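Local coordinates for protein putative oxidoreductase (Bacteroides fragilis NCTC 9343, PDB 3EOF) that binds flavin mononucleotide and, as a member of the nitroreductase family, probably works as an FMN-dependent oxidoreductase, though its substrate is not established, at residues D23-L28 and Q115-L120; V74-A79 and D143-P148; M101-A106 and F152-V157; Y136-I141 and S234-K239. All blocks are in the same frame, centred on the assembly; numbering follows the deposited sequence.

In the fold
Contacts 2 and 3 set the 143-148 and 101-106 segments against strands of the antiparallel sheet of the nitroreductase fold, and contacts 1 and 4 pack helices on one another. In contact 1 the ring of Phe117, on helix 100-123, rests on contact 2, with CE2 of Phe117 3.4 Å from CD1 of Leu75. Contacts 2 and 3, with centres about 11 Å apart, use the neighbouring strands 73-80 and 151-160. CZ of Phe152 joins contact 3 to contact 4, 3.7 Å from CD1 of Leu237. A bound FMN lies about 7 Å from the side chain of Tyr136 in contact 4, and one lies about 8 Å from that of Ile154 in contact 3.

Contact 1. Residues D23-L28 and Q115-L120; sequences DLLNDL and QTFCTL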
loop_
_atom_site.group_PDB
_atom_site.type_symbol
_atom_site.label_atom_id
_atom_site.label_comp_id
_atom_site.label_asym_id
_atom_site.label_seq_id
_atom_site.Cartn_x
_atom_site.Cartn_y
_atom_site.Cartn_z
ATOM N N ASP A 23 -14.957 -6.902 19.649
ATOM C CA ASP A 23 -15.094 -5.440 19.833
ATOM C C ASP A 23 -13.824 -4.712 19.392
ATOM O O ASP A 23 -13.889 -3.743 18.625
ATOM C CB ASP A 23 -15.453 -5.036 21.279
ATOM C CG ASP A 23 -16.934 -5.301 21.659
ATOM O OD1 ASP A 23 -17.662 -5.895 20.847
ATOM O OD2 ASP A 23 -17.360 -4.913 22.799
ATOM N N LEU A 24 -12.678 -5.204 19.856
ATOM C CA LEU A 24 -11.363 -4.603 19.541
ATOM C C LEU A 24 -10.966 -4.792 18.079
ATOM O O LEU A 24 -10.647 -3.820 17.402
ATOM C CB LEU A 24 -10.241 -5.099 20.500
ATOM C CG LEU A 24 -8.836 -4.508 20.253
ATOM C CD1 LEU A 24 -8.881 -2.982 20.320
ATOM C CD2 LEU A 24 -7.811 -5.067 21.209
ATOM N N LEU A 25 -10.951 -6.027 17.593
ATOM C CA LEU A 25 -10.651 -6.238 16.189
ATOM C C LEU A 25 -11.574 -5.389 15.271
ATOM O O LEU A 25 -11.115 -4.702 14.384
ATOM C CB LEU A 25 -10.723 -7.727 15.808
ATOM C CG LEU A 25 -10.114 -7.988 14.448
ATOM C CD1 LEU A 25 -8.570 -7.719 14.370
ATOM C CD2 LEU A 25 -10.437 -9.444 14.040
ATOM N N ASN A 26 -12.876 -5.430 15.488
ATOM C CA ASN A 26 -13.787 -4.669 14.655
ATOM C C ASN A 26 -13.599 -3.180 14.785
ATOM O O ASN A 26 -13.784 -2.469 13.816
ATOM C CB ASN A 26 -15.235 -5.026 14.955
ATOM C CG ASN A 26 -15.618 -6.437 14.512
ATOM O OD1 ASN A 26 -15.021 -7.033 13.598
ATOM N ND2 ASN A 26 -16.633 -6.974 15.165
ATOM N N ASP A 27 -13.233 -2.699 15.970
ATOM C CA ASP A 27 -13.027 -1.255 16.172
ATOM C C ASP A 27 -11.773 -0.795 15.405
ATOM O O ASP A 27 -11.800 0.216 14.739
ATOM C CB ASP A 27 -12.926 -0.925 17.652
ATOM C CG ASP A 27 -13.174 0.566 17.966
ATOM O OD1 ASP A 27 -13.797 1.297 17.156
ATOM O OD2 ASP A 27 -12.763 0.996 19.072
ATOM N N LEU A 28 -10.695 -1.570 15.500
ATOM C CA LEU A 28 -9.460 -1.318 14.774
ATOM C C LEU A 28 -9.719 -1.346 13.275
ATOM O O LEU A 28 -9.311 -0.455 12.588
ATOM C CB LEU A 28 -8.394 -2.375 15.123
ATOM C CG LEU A 28 -7.832 -2.337 16.548
ATOM C CD1 LEU A 28 -6.959 -3.591 16.781
ATOM C CD2 LEU A 28 -7.080 -1.055 16.763
ATOM N N GLN A 115 -2.091 -1.092 6.444
ATOM C CA GLN A 115 -1.106 -0.367 7.235
ATOM C C GLN A 115 -1.748 0.583 8.245
ATOM O O GLN A 115 -1.180 0.798 9.296
ATOM C CB GLN A 115 -0.150 0.375 6.332
ATOM C CG GLN A 115 0.984 1.058 7.052
ATOM C CD GLN A 115 1.815 0.131 7.934
ATOM O OE1 GLN A 115 2.053 -1.039 7.635
ATOM N NE2 GLN A 115 2.289 0.682 9.008
ATOM N N THR A 116 -2.930 1.122 7.972
ATOM C CA THR A 116 -3.618 1.958 8.976
ATOM C C THR A 116 -3.975 1.017 10.114
ATOM O O THR A 116 -3.718 1.304 11.269
ATOM C CB THR A 116 -4.844 2.718 8.421
ATOM O OG1 THR A 116 -4.446 3.517 7.299
ATOM C CG2 THR A 116 -5.420 3.632 9.476
ATOM N N PHE A 117 -4.511 -0.144 9.777
ATOM C CA PHE A 117 -4.829 -1.153 10.783
ATOM C C PHE A 117 -3.617 -1.533 11.613
ATOM O O PHE A 117 -3.695 -1.485 12.832
ATOM C CB PHE A 117 -5.410 -2.427 10.152
ATOM C CG PHE A 117 -5.519 -3.549 11.122
ATOM C CD1 PHE A 117 -6.569 -3.604 12.020
ATOM C CD2 PHE A 117 -4.523 -4.531 11.181
ATOM C CE1 PHE A 117 -6.621 -4.626 12.976
ATOM C CE2 PHE A 117 -4.564 -5.531 12.127
ATOM C CZ PHE A 117 -5.608 -5.594 13.017
ATOM N N CYS A 118 -2.520 -1.940 10.955
ATOM C CA CYS A 118 -1.286 -2.336 11.667
ATOM C C CYS A 118 -0.804 -1.273 12.656
ATOM O O CYS A 118 -0.405 -1.587 13.751
ATOM C CB CYS A 118 -0.188 -2.703 10.712
ATOM S SG CYS A 118 -0.529 -4.266 9.916
ATOM N N THR A 119 -0.845 -0.020 12.248
ATOM C CA THR A 119 -0.493 1.110 13.101
ATOM C C THR A 119 -1.422 1.290 14.301
ATOM O O THR A 119 -0.990 1.614 15.430
ATOM C CB THR A 119 -0.517 2.381 12.251
ATOM O OG1 THR A 119 0.387 2.209 11.151
ATOM C CG2 THR A 119 -0.120 3.576 13.044
ATOM N N LEU A 120 -2.708 1.120 14.058
ATOM C CA LEU A 120 -3.718 1.215 15.108
ATOM C C LEU A 120 -3.595 0.022 16.053
ATOM O O LEU A 120 -3.692 0.177 17.252
ATOM C CB LEU A 120 -5.120 1.312 14.515
ATOM C CG LEU A 120 -5.446 2.653 13.843
ATOM C CD1 LEU A 120 -6.740 2.524 13.076
ATOM C CD2 LEU A 120 -5.549 3.815 14.811
#
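With chi1 at 170°, Phe117 has its CG opposite the backbone N, and the ring swings out from helix 100-123 toward Leu25 and Leu28 on helix 22-32. Leu28 is set differently: its CG lies opposite the carbonyl carbon (chi1 -68°), and CB, at the base of the side chain, comes 3.6 Å from CE1 of Phe117. CD1 of Leu25 reaches the same end of the ring, 3.9 Å from CZ of Phe117. Both leucines approach the ring obliquely. The second branch of Leu28 goes elsewhere, CD2 lying 3.8 Å from CB of Leu120 and close to that residue's carbonyl oxygen.

The short helix segments run at 133° to each other, nearer antiparallel than parallel, with axes 10.5 Å apart at closest approach. Leu28 and Phe117 carry most of the buried surface and fill this gap. Elsewhere the Phe117 ring meets Leu75 and Phe77 of strand 73-80, which places the helix pair against the sheet of the nitroreductase fold. The side chains that meet across this buried seam are all hydrocarbon, so the helices are held here by van der Waals contact and the exclusion of water.

Contact 2. Residues V74-A79 and D143-P148; sequences VLTFCA and DALHLP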
loop_
_atom_site.group_PDB
_atom_site.type_symbol
_atom_site.label_atom_id
_atom_site.label_comp_id
_atom_site.label_asym_id
_atom_site.label_seq_id
_atom_site.Cartn_x
_atom_site.Cartn_y
_atom_site.Cartn_z
ATOM N N VAL A 74 -5.717 -13.867 11.948
ATOM C CA VAL A 74 -5.021 -13.767 10.665
ATOM C C VAL A 74 -5.975 -12.989 9.778
ATOM O O VAL A 74 -7.141 -13.367 9.619
ATOM C CB VAL A 74 -4.690 -15.156 10.048
ATOM C CG1 VAL A 74 -3.946 -15.007 8.720
ATOM C CG2 VAL A 74 -3.871 -15.945 11.044
ATOM N N LEU A 75 -5.496 -11.862 9.261
ATOM C CA LEU A 75 -6.293 -10.996 8.408
ATOM C C LEU A 75 -5.740 -10.983 7.031
ATOM O O LEU A 75 -4.581 -10.654 6.868
ATOM C CB LEU A 75 -6.263 -9.572 8.915
ATOM C CG LEU A 75 -6.817 -9.297 10.303
ATOM C CD1 LEU A 75 -6.548 -7.833 10.598
ATOM C CD2 LEU A 75 -8.323 -9.637 10.402
ATOM N N THR A 76 -6.556 -11.400 6.056
ATOM C CA THR A 76 -6.202 -11.374 4.634
ATOM C C THR A 76 -6.870 -10.147 4.029
ATOM O O THR A 76 -8.103 -10.109 3.901
ATOM C CB THR A 76 -6.619 -12.665 3.910
ATOM O OG1 THR A 76 -6.003 -13.792 4.554
ATOM C CG2 THR A 76 -6.211 -12.626 2.430
ATOM N N PHE A 77 -6.051 -9.125 3.730
ATOM C CA PHE A 77 -6.502 -7.900 3.062
ATOM C C PHE A 77 -6.572 -8.121 1.538
ATOM O O PHE A 77 -5.563 -8.334 0.869
ATOM C CB PHE A 77 -5.579 -6.753 3.409
ATOM C CG PHE A 77 -5.593 -6.406 4.863
ATOM C CD1 PHE A 77 -4.715 -7.023 5.748
ATOM C CD2 PHE A 77 -6.479 -5.466 5.348
ATOM C CE1 PHE A 77 -4.715 -6.714 7.065
ATOM C CE2 PHE A 77 -6.492 -5.152 6.660
ATOM C CZ PHE A 77 -5.591 -5.795 7.543
ATOM N N CYS A 78 -7.787 -8.054 1.001
ATOM C CA CYS A 78 -8.047 -8.279 -0.407
ATOM C C CYS A 78 -8.475 -7.041 -1.195
ATOM O O CYS A 78 -9.331 -6.258 -0.731
ATOM C CB CYS A 78 -9.175 -9.303 -0.542
ATOM S SG CYS A 78 -8.852 -10.802 0.341
ATOM N N ALA A 79 -7.856 -6.887 -2.367
ATOM C CA ALA A 79 -8.253 -5.906 -3.370
ATOM C C ALA A 79 -9.651 -6.395 -3.763
ATOM O O ALA A 79 -9.833 -7.561 -3.982
ATOM C CB ALA A 79 -7.297 -5.954 -4.562
ATOM N N ASP A 143 -8.510 -20.041 -3.192
ATOM C CA ASP A 143 -9.242 -21.233 -2.992
ATOM C C ASP A 143 -9.650 -21.348 -1.513
ATOM O O ASP A 143 -10.800 -21.684 -1.190
ATOM C CB ASP A 143 -8.379 -22.456 -3.377
ATOM C CG ASP A 143 -8.007 -22.485 -4.845
ATOM O OD1 ASP A 143 -8.670 -21.812 -5.652
ATOM O OD2 ASP A 143 -7.054 -23.227 -5.204
ATOM N N ALA A 144 -8.733 -21.035 -0.604
ATOM C CA ALA A 144 -9.004 -21.218 0.831
ATOM C C ALA A 144 -10.117 -20.332 1.347
ATOM O O ALA A 144 -10.996 -20.817 2.088
ATOM C CB ALA A 144 -7.720 -21.036 1.665
ATOM N N LEU A 145 -10.104 -19.071 0.916
ATOM C CA LEU A 145 -11.047 -18.067 1.409
ATOM C C LEU A 145 -12.218 -17.856 0.469
ATOM O O LEU A 145 -13.072 -17.008 0.715
ATOM C CB LEU A 145 -10.327 -16.748 1.670
ATOM C CG LEU A 145 -9.064 -16.863 2.537
ATOM C CD1 LEU A 145 -8.437 -15.523 2.754
ATOM C CD2 LEU A 145 -9.375 -17.573 3.869
ATOM N N HIS A 146 -12.257 -18.638 -0.604
ATOM C CA HIS A 146 -13.338 -18.532 -1.563
ATOM C C HIS A 146 -13.507 -17.127 -2.155
ATOM O O HIS A 146 -14.619 -16.621 -2.281
ATOM C CB HIS A 146 -14.655 -19.006 -0.914
ATOM C CG HIS A 146 -14.568 -20.393 -0.368
ATOM N ND1 HIS A 146 -14.647 -20.673 0.977
ATOM C CD2 HIS A 146 -14.340 -21.575 -0.988
ATOM C CE1 HIS A 146 -14.509 -21.975 1.162
ATOM N NE2 HIS A 146 -14.323 -22.545 -0.016
ATOM N N LEU A 147 -12.391 -16.541 -2.571
ATOM C CA LEU A 147 -12.363 -15.204 -3.145
ATOM C C LEU A 147 -12.781 -15.345 -4.607
ATOM O O LEU A 147 -12.166 -16.103 -5.385
ATOM C CB LEU A 147 -10.969 -14.592 -3.027
ATOM C CG LEU A 147 -10.372 -14.605 -1.618
ATOM C CD1 LEU A 147 -8.999 -13.980 -1.758
ATOM C CD2 LEU A 147 -11.267 -13.866 -0.637
ATOM N N PRO A 148 -13.890 -14.722 -4.953
ATOM C CA PRO A 148 -14.411 -14.802 -6.278
ATOM C C PRO A 148 -13.772 -13.786 -7.259
ATOM O O PRO A 148 -12.809 -13.099 -6.921
ATOM C CB PRO A 148 -15.909 -14.512 -6.050
ATOM C CG PRO A 148 -15.966 -13.644 -4.948
ATOM C CD PRO A 148 -14.762 -13.900 -4.085
#
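Thr76 and Leu145 reach toward each other tip to tip, linking strand 73-80, an inner strand of the nitroreductase-fold sheet, to the C-terminal part of helix 138-145 and the turn after it. CD1 of Leu145 sits over the fork of the threonine, 3.5 Å from OG1 of Thr76 and 3.7 Å from CG2 of Thr76. The leucine methyl thus meets both branches of the threonine, the hydroxyl and the methyl, by van der Waals contact.

Two residues along, Cys78 and Leu147 form the second pair. Thr76 and Cys78 project from the same side of the strand, as residues two apart do, and both point at the segment 143-148. Between the two leucines the chain turns at His146, whose positive phi of 57° marks the departure from the helix. That turn lets Leu145 and Leu147 both send their side chains back to the sheet.

Leu145 also packs on Val47 of the neighbouring strand 44-49 and Leu58 of helix 52-58. The second subunit comes up here too: Leu145 lies on its Glu181, and Leu147 on its Tyr183. CG of Leu147 lies opposite its carbonyl carbon (chi1 -53°), which turns both methyls to the sulfur, CD1 at 3.8 Å and CD2 at 4.0 Å from SG of Cys78.

Contact 3. Residues M101-A106 and F152-V157; sequences MSFLNA and FPITTV
A T-shaped aromatic pair lies in the buried core between helix 100-123 and strand 151-160: the edge of the Phe103 ring is directed at the face of Phe152. The ring centroids are 5.1 Å apart and the planes stand at 73°. CE1 of Phe103 leads, 3.6 Å from CD1 of Phe152, while its neighbour CZ lies over one face of the Phe152 ring.

The side chains of Ile154 and Phe103 come at each other from opposite directions, CD1 of Ile154 reaching to within 3.6 Å of CE1 and 3.7 Å of CZ of Phe103. The CE1-CZ end of the Phe103 ring thus touches both a second ring and a methyl. The chi1 of Phe103, 164° with CG opposite the backbone N, carries the ring off the helix toward the strand.

In this antiparallel sheet of the nitroreductase fold, strand 151-160 carries a classic beta bulge, where Ile154 and Thr155 both face Phe77 on strand 73-80. The bulge falls at the very residue that touches Phe103, and Ile154 has an unusual strand psi of -63°. Helix 227-243 closes over the aromatic pair, Leu241 touching both rings and Leu237 and Val240 packing on Phe152. The side chain of Ile154 is about 8 Å from a bound FMN.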
loop_
_atom_site.group_PDB
_atom_site.type_symbol
_atom_site.label_atom_id
_atom_site.label_comp_id
_atom_site.label_asym_id
_atom_site.label_seq_id
_atom_site.Cartn_x
_atom_site.Cartn_y
_atom_site.Cartn_z
HETATM N N MSE A 101 -5.086 -1.709 -14.275
HETATM C CA MSE A 101 -5.137 -0.396 -13.648
HETATM C C MSE A 101 -6.014 -0.413 -12.431
HETATM O O MSE A 101 -5.635 0.112 -11.395
HETATM C CB MSE A 101 -5.695 0.636 -14.613
HETATM C CG MSE A 101 -5.753 2.059 -14.049
HETATM SE SE MSE A 101 -3.923 2.850 -13.632
HETATM C CE MSE A 101 -4.604 4.670 -13.208
ATOM N N SER A 102 -7.189 -1.018 -12.578
ATOM C CA SER A 102 -8.193 -1.097 -11.526
ATOM C C SER A 102 -7.691 -2.001 -10.429
ATOM O O SER A 102 -7.925 -1.736 -9.263
ATOM C CB SER A 102 -9.532 -1.593 -12.090
ATOM O OG SER A 102 -10.066 -0.663 -13.010
ATOM N N PHE A 103 -7.008 -3.089 -10.803
ATOM C CA PHE A 103 -6.385 -3.956 -9.810
ATOM C C PHE A 103 -5.373 -3.202 -8.982
ATOM O O PHE A 103 -5.342 -3.314 -7.758
ATOM C CB PHE A 103 -5.676 -5.198 -10.453
ATOM C CG PHE A 103 -4.715 -5.873 -9.504
ATOM C CD1 PHE A 103 -5.189 -6.638 -8.432
ATOM C CD2 PHE A 103 -3.337 -5.624 -9.594
ATOM C CE1 PHE A 103 -4.305 -7.199 -7.496
ATOM C CE2 PHE A 103 -2.451 -6.203 -8.681
ATOM C CZ PHE A 103 -2.939 -6.989 -7.630
ATOM N N LEU A 104 -4.531 -2.416 -9.628
ATOM C CA LEU A 104 -3.563 -1.629 -8.890
ATOM C C LEU A 104 -4.245 -0.580 -8.012
ATOM O O LEU A 104 -3.806 -0.333 -6.893
ATOM C CB LEU A 104 -2.540 -0.983 -9.817
ATOM C CG LEU A 104 -1.470 -0.128 -9.125
ATOM C CD1 LEU A 104 -0.658 -0.910 -8.115
ATOM C CD2 LEU A 104 -0.565 0.566 -10.200
ATOM N N ASN A 105 -5.293 0.045 -8.507
ATOM C CA ASN A 105 -6.033 1.012 -7.699
ATOM C C ASN A 105 -6.621 0.368 -6.454
ATOM O O ASN A 105 -6.571 0.958 -5.388
ATOM C CB ASN A 105 -7.198 1.667 -8.487
ATOM C CG ASN A 105 -6.737 2.662 -9.557
ATOM O OD1 ASN A 105 -5.686 3.271 -9.407
ATOM N ND2 ASN A 105 -7.551 2.824 -10.667
ATOM N N ALA A 106 -7.160 -0.856 -6.585
ATOM C CA ALA A 106 -7.786 -1.567 -5.466
ATOM C C ALA A 106 -6.706 -1.973 -4.485
ATOM O O ALA A 106 -6.898 -1.832 -3.277
ATOM C CB ALA A 106 -8.578 -2.787 -5.928
ATOM N N PHE A 152 -8.813 -10.232 -5.030
ATOM C CA PHE A 152 -7.472 -10.709 -5.097
ATOM C C PHE A 152 -6.770 -10.452 -3.750
ATOM O O PHE A 152 -6.799 -9.325 -3.237
ATOM C CB PHE A 152 -6.738 -9.974 -6.265
ATOM C CG PHE A 152 -5.422 -10.614 -6.621
ATOM C CD1 PHE A 152 -4.303 -10.409 -5.828
ATOM C CD2 PHE A 152 -5.316 -11.448 -7.719
ATOM C CE1 PHE A 152 -3.098 -11.050 -6.098
ATOM C CE2 PHE A 152 -4.118 -12.088 -8.003
ATOM C CZ PHE A 152 -3.000 -11.873 -7.184
ATOM N N PRO A 153 -6.123 -11.479 -3.165
ATOM C CA PRO A 153 -5.458 -11.266 -1.889
ATOM C C PRO A 153 -4.167 -10.490 -2.074
ATOM O O PRO A 153 -3.329 -10.853 -2.912
ATOM C CB PRO A 153 -5.167 -12.674 -1.421
ATOM C CG PRO A 153 -4.928 -13.426 -2.672
ATOM C CD PRO A 153 -5.935 -12.879 -3.632
ATOM N N ILE A 154 -4.060 -9.369 -1.357
ATOM C CA ILE A 154 -2.912 -8.467 -1.475
ATOM C C ILE A 154 -1.874 -8.794 -0.417
ATOM O O ILE A 154 -0.727 -9.140 -0.745
ATOM C CB ILE A 154 -3.343 -6.964 -1.399
ATOM C CG1 ILE A 154 -4.203 -6.633 -2.635
ATOM C CG2 ILE A 154 -2.131 -6.002 -1.372
ATOM C CD1 ILE A 154 -3.559 -6.949 -3.963
ATOM N N THR A 155 -2.240 -8.644 0.841
ATOM C CA THR A 155 -1.343 -9.047 1.916
ATOM C C THR A 155 -2.129 -9.650 3.093
ATOM O O THR A 155 -3.344 -9.533 3.156
ATOM C CB THR A 155 -0.424 -7.952 2.400
ATOM O OG1 THR A 155 0.589 -8.549 3.241
ATOM C CG2 THR A 155 -1.214 -6.919 3.155
ATOM N N THR A 156 -1.390 -10.317 3.986
ATOM C CA THR A 156 -1.934 -10.991 5.141
ATOM C C THR A 156 -1.164 -10.541 6.337
ATOM O O THR A 156 0.045 -10.399 6.259
ATOM C CB THR A 156 -1.796 -12.515 5.008
ATOM O OG1 THR A 156 -2.404 -12.894 3.767
ATOM C CG2 THR A 156 -2.512 -13.223 6.202
ATOM N N VAL A 157 -1.884 -10.281 7.424
ATOM C CA VAL A 157 -1.297 -9.847 8.661
ATOM C C VAL A 157 -1.746 -10.749 9.782
ATOM O O VAL A 157 -2.944 -10.940 10.005
ATOM C CB VAL A 157 -1.718 -8.422 8.955
ATOM C CG1 VAL A 157 -1.283 -7.932 10.338
ATOM C CG2 VAL A 157 -1.187 -7.509 7.865
#

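Contact 4. Residues Y136-I141 and S234-K239; sequences YNPQMI and SENLLK
Residues Tyr136 and Asn137 lead into helix 138-145, with Asn137 at the N-cap position, and this helix start faces the middle of helix 227-243. CA atoms approach to 8.0 Å between Tyr136 and Asn236 and to 7.9 Å between Pro138 and Leu237. The side chain of Asn137 does not cap the helix; its ND2 bonds instead to the carbonyl of Ala61.

Asn236 bridges the gap. Its CG is opposite the backbone N (chi1 180°), which extends the amide away from its own helix, and ND2 enters beside the proline ring, 3.7 Å from CD of Pro138. The same nitrogen stands 3.5 Å from the carbonyl O of Tyr136. A water completes the crossing: it accepts from ND2 of Asn236 at 3.1 Å and from the backbone N of Gln139 at 3.0 Å. The first turn of a helix has N-H groups without partners in the helix itself, and here the water takes up that of Gln139.

Met101 and Leu104 of the second subunit pack on Tyr136 and Leu237 respectively, placing the contact by the dimer interface. Pro138 also lies against Phe152 and Pro153 of strand 151-160 and Val240 of helix 227-243, wedged between sheet and helix.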
loop_
_atom_site.group_PDB
_atom_site.type_symbol
_atom_site.label_atom_id
_atom_site.label_comp_id
_atom_site.label_asym_id
_atom_site.label_seq_id
_atom_site.Cartn_x
_atom_site.Cartn_y
_atom_site.Cartn_z
ATOM N N TYR A 136 2.923 -14.882 -3.282
ATOM C CA TYR A 136 3.586 -16.110 -3.845
ATOM C C TYR A 136 2.536 -17.174 -4.101
ATOM O O TYR A 136 2.632 -17.979 -5.056
ATOM C CB TYR A 136 4.652 -16.696 -2.915
ATOM C CG TYR A 136 5.911 -15.886 -2.895
ATOM C CD1 TYR A 136 5.943 -14.654 -2.240
ATOM C CD2 TYR A 136 7.051 -16.322 -3.562
ATOM C CE1 TYR A 136 7.072 -13.884 -2.230
ATOM C CE2 TYR A 136 8.197 -15.554 -3.574
ATOM C CZ TYR A 136 8.208 -14.332 -2.894
ATOM O OH TYR A 136 9.343 -13.546 -2.891
ATOM N N ASN A 137 1.569 -17.249 -3.184
ATOM C CA ASN A 137 0.498 -18.253 -3.286
ATOM C C ASN A 137 -0.905 -17.700 -3.290
ATOM O O ASN A 137 -1.763 -18.203 -2.562
ATOM C CB ASN A 137 0.633 -19.233 -2.140
ATOM C CG ASN A 137 1.684 -20.289 -2.392
ATOM O OD1 ASN A 137 1.761 -20.870 -3.478
ATOM N ND2 ASN A 137 2.471 -20.582 -1.362
ATOM N N PRO A 138 -1.169 -16.723 -4.164
ATOM C CA PRO A 138 -2.499 -16.146 -4.169
ATOM C C PRO A 138 -3.547 -17.176 -4.571
ATOM O O PRO A 138 -4.628 -17.185 -4.017
ATOM C CB PRO A 138 -2.384 -14.984 -5.194
ATOM C CG PRO A 138 -1.283 -15.436 -6.128
ATOM C CD PRO A 138 -0.310 -16.102 -5.197
ATOM N N GLN A 139 -3.264 -18.067 -5.504
ATOM C CA GLN A 139 -4.305 -19.021 -5.845
ATOM C C GLN A 139 -4.786 -19.825 -4.647
ATOM O O GLN A 139 -5.970 -20.040 -4.508
ATOM C CB GLN A 139 -3.878 -19.953 -6.962
ATOM C CG GLN A 139 -5.092 -20.786 -7.534
ATOM C CD GLN A 139 -6.181 -19.894 -8.118
ATOM O OE1 GLN A 139 -5.897 -19.091 -8.987
ATOM N NE2 GLN A 139 -7.429 -20.022 -7.628
HETATM N N MSE A 140 -3.874 -20.264 -3.784
HETATM C CA MSE A 140 -4.203 -21.079 -2.610
HETATM C C MSE A 140 -5.019 -20.297 -1.624
HETATM O O MSE A 140 -5.879 -20.829 -0.963
HETATM C CB MSE A 140 -2.940 -21.562 -1.924
HETATM C CG MSE A 140 -2.145 -22.620 -2.728
HETATM SE SE MSE A 140 -0.497 -23.145 -1.812
HETATM C CE MSE A 140 -1.191 -24.084 -0.437
ATOM N N ILE A 141 -4.720 -19.043 -1.491
ATOM C CA ILE A 141 -5.476 -18.169 -0.580
ATOM C C ILE A 141 -6.830 -17.968 -1.229
ATOM O O ILE A 141 -7.837 -18.023 -0.558
ATOM C CB ILE A 141 -4.720 -16.867 -0.368
ATOM C CG1 ILE A 141 -3.402 -17.182 0.340
ATOM C CG2 ILE A 141 -5.528 -15.872 0.478
ATOM C CD1 ILE A 141 -2.421 -16.043 0.408
ATOM N N SER A 234 6.206 -13.713 -11.075
ATOM C CA SER A 234 5.712 -12.627 -11.928
ATOM C C SER A 234 4.702 -13.205 -12.920
ATOM O O SER A 234 3.602 -12.656 -13.142
ATOM C CB SER A 234 6.884 -11.955 -12.658
ATOM O OG SER A 234 7.583 -11.165 -11.732
ATOM N N GLU A 235 5.077 -14.344 -13.469
ATOM C CA GLU A 235 4.228 -15.049 -14.369
ATOM C C GLU A 235 3.013 -15.579 -13.652
ATOM O O GLU A 235 1.888 -15.484 -14.173
ATOM C CB GLU A 235 4.991 -16.187 -15.097
ATOM C CG GLU A 235 5.988 -15.703 -16.178
ATOM C CD GLU A 235 5.339 -14.761 -17.211
ATOM O OE1 GLU A 235 4.346 -15.176 -17.848
ATOM O OE2 GLU A 235 5.819 -13.610 -17.363
ATOM N N ASN A 236 3.228 -16.142 -12.469
ATOM C CA ASN A 236 2.124 -16.675 -11.665
ATOM C C ASN A 236 1.109 -15.538 -11.352
ATOM O O ASN A 236 -0.115 -15.712 -11.397
ATOM C CB ASN A 236 2.645 -17.331 -10.367
ATOM C CG ASN A 236 1.520 -17.882 -9.510
ATOM O OD1 ASN A 236 0.789 -18.688 -9.985
ATOM N ND2 ASN A 236 1.343 -17.382 -8.278
ATOM N N LEU A 237 1.627 -14.359 -11.088
ATOM C CA LEU A 237 0.800 -13.214 -10.761
ATOM C C LEU A 237 -0.110 -12.849 -11.922
ATOM O O LEU A 237 -1.283 -12.533 -11.725
ATOM C CB LEU A 237 1.712 -12.058 -10.428
ATOM C CG LEU A 237 1.210 -10.769 -9.810
ATOM C CD1 LEU A 237 0.253 -11.015 -8.630
ATOM C CD2 LEU A 237 2.468 -9.975 -9.364
ATOM N N LEU A 238 0.432 -12.900 -13.137
ATOM C CA LEU A 238 -0.345 -12.580 -14.327
ATOM C C LEU A 238 -1.418 -13.617 -14.500
ATOM O O LEU A 238 -2.546 -13.259 -14.741
ATOM C CB LEU A 238 0.544 -12.486 -15.569
ATOM C CG LEU A 238 1.545 -11.327 -15.567
ATOM C CD1 LEU A 238 2.530 -11.464 -16.709
ATOM C CD2 LEU A 238 0.796 -10.058 -15.639
ATOM N N LYS A 239 -1.070 -14.894 -14.335
ATOM C CA LYS A 239 -2.033 -15.961 -14.411
ATOM C C LYS A 239 -3.194 -15.816 -13.421
ATOM O O LYS A 239 -4.351 -16.020 -13.775
ATOM C CB LYS A 239 -1.353 -17.326 -14.206
ATOM C CG LYS A 239 -0.473 -17.754 -15.352
ATOM C CD LYS A 239 0.168 -19.135 -15.072
ATOM C CE LYS A 239 1.015 -19.590 -16.265
ATOM N NZ LYS A 239 1.715 -20.925 -16.046
HETATM O O HOH W 1 -0.862 -19.037 -6.949
#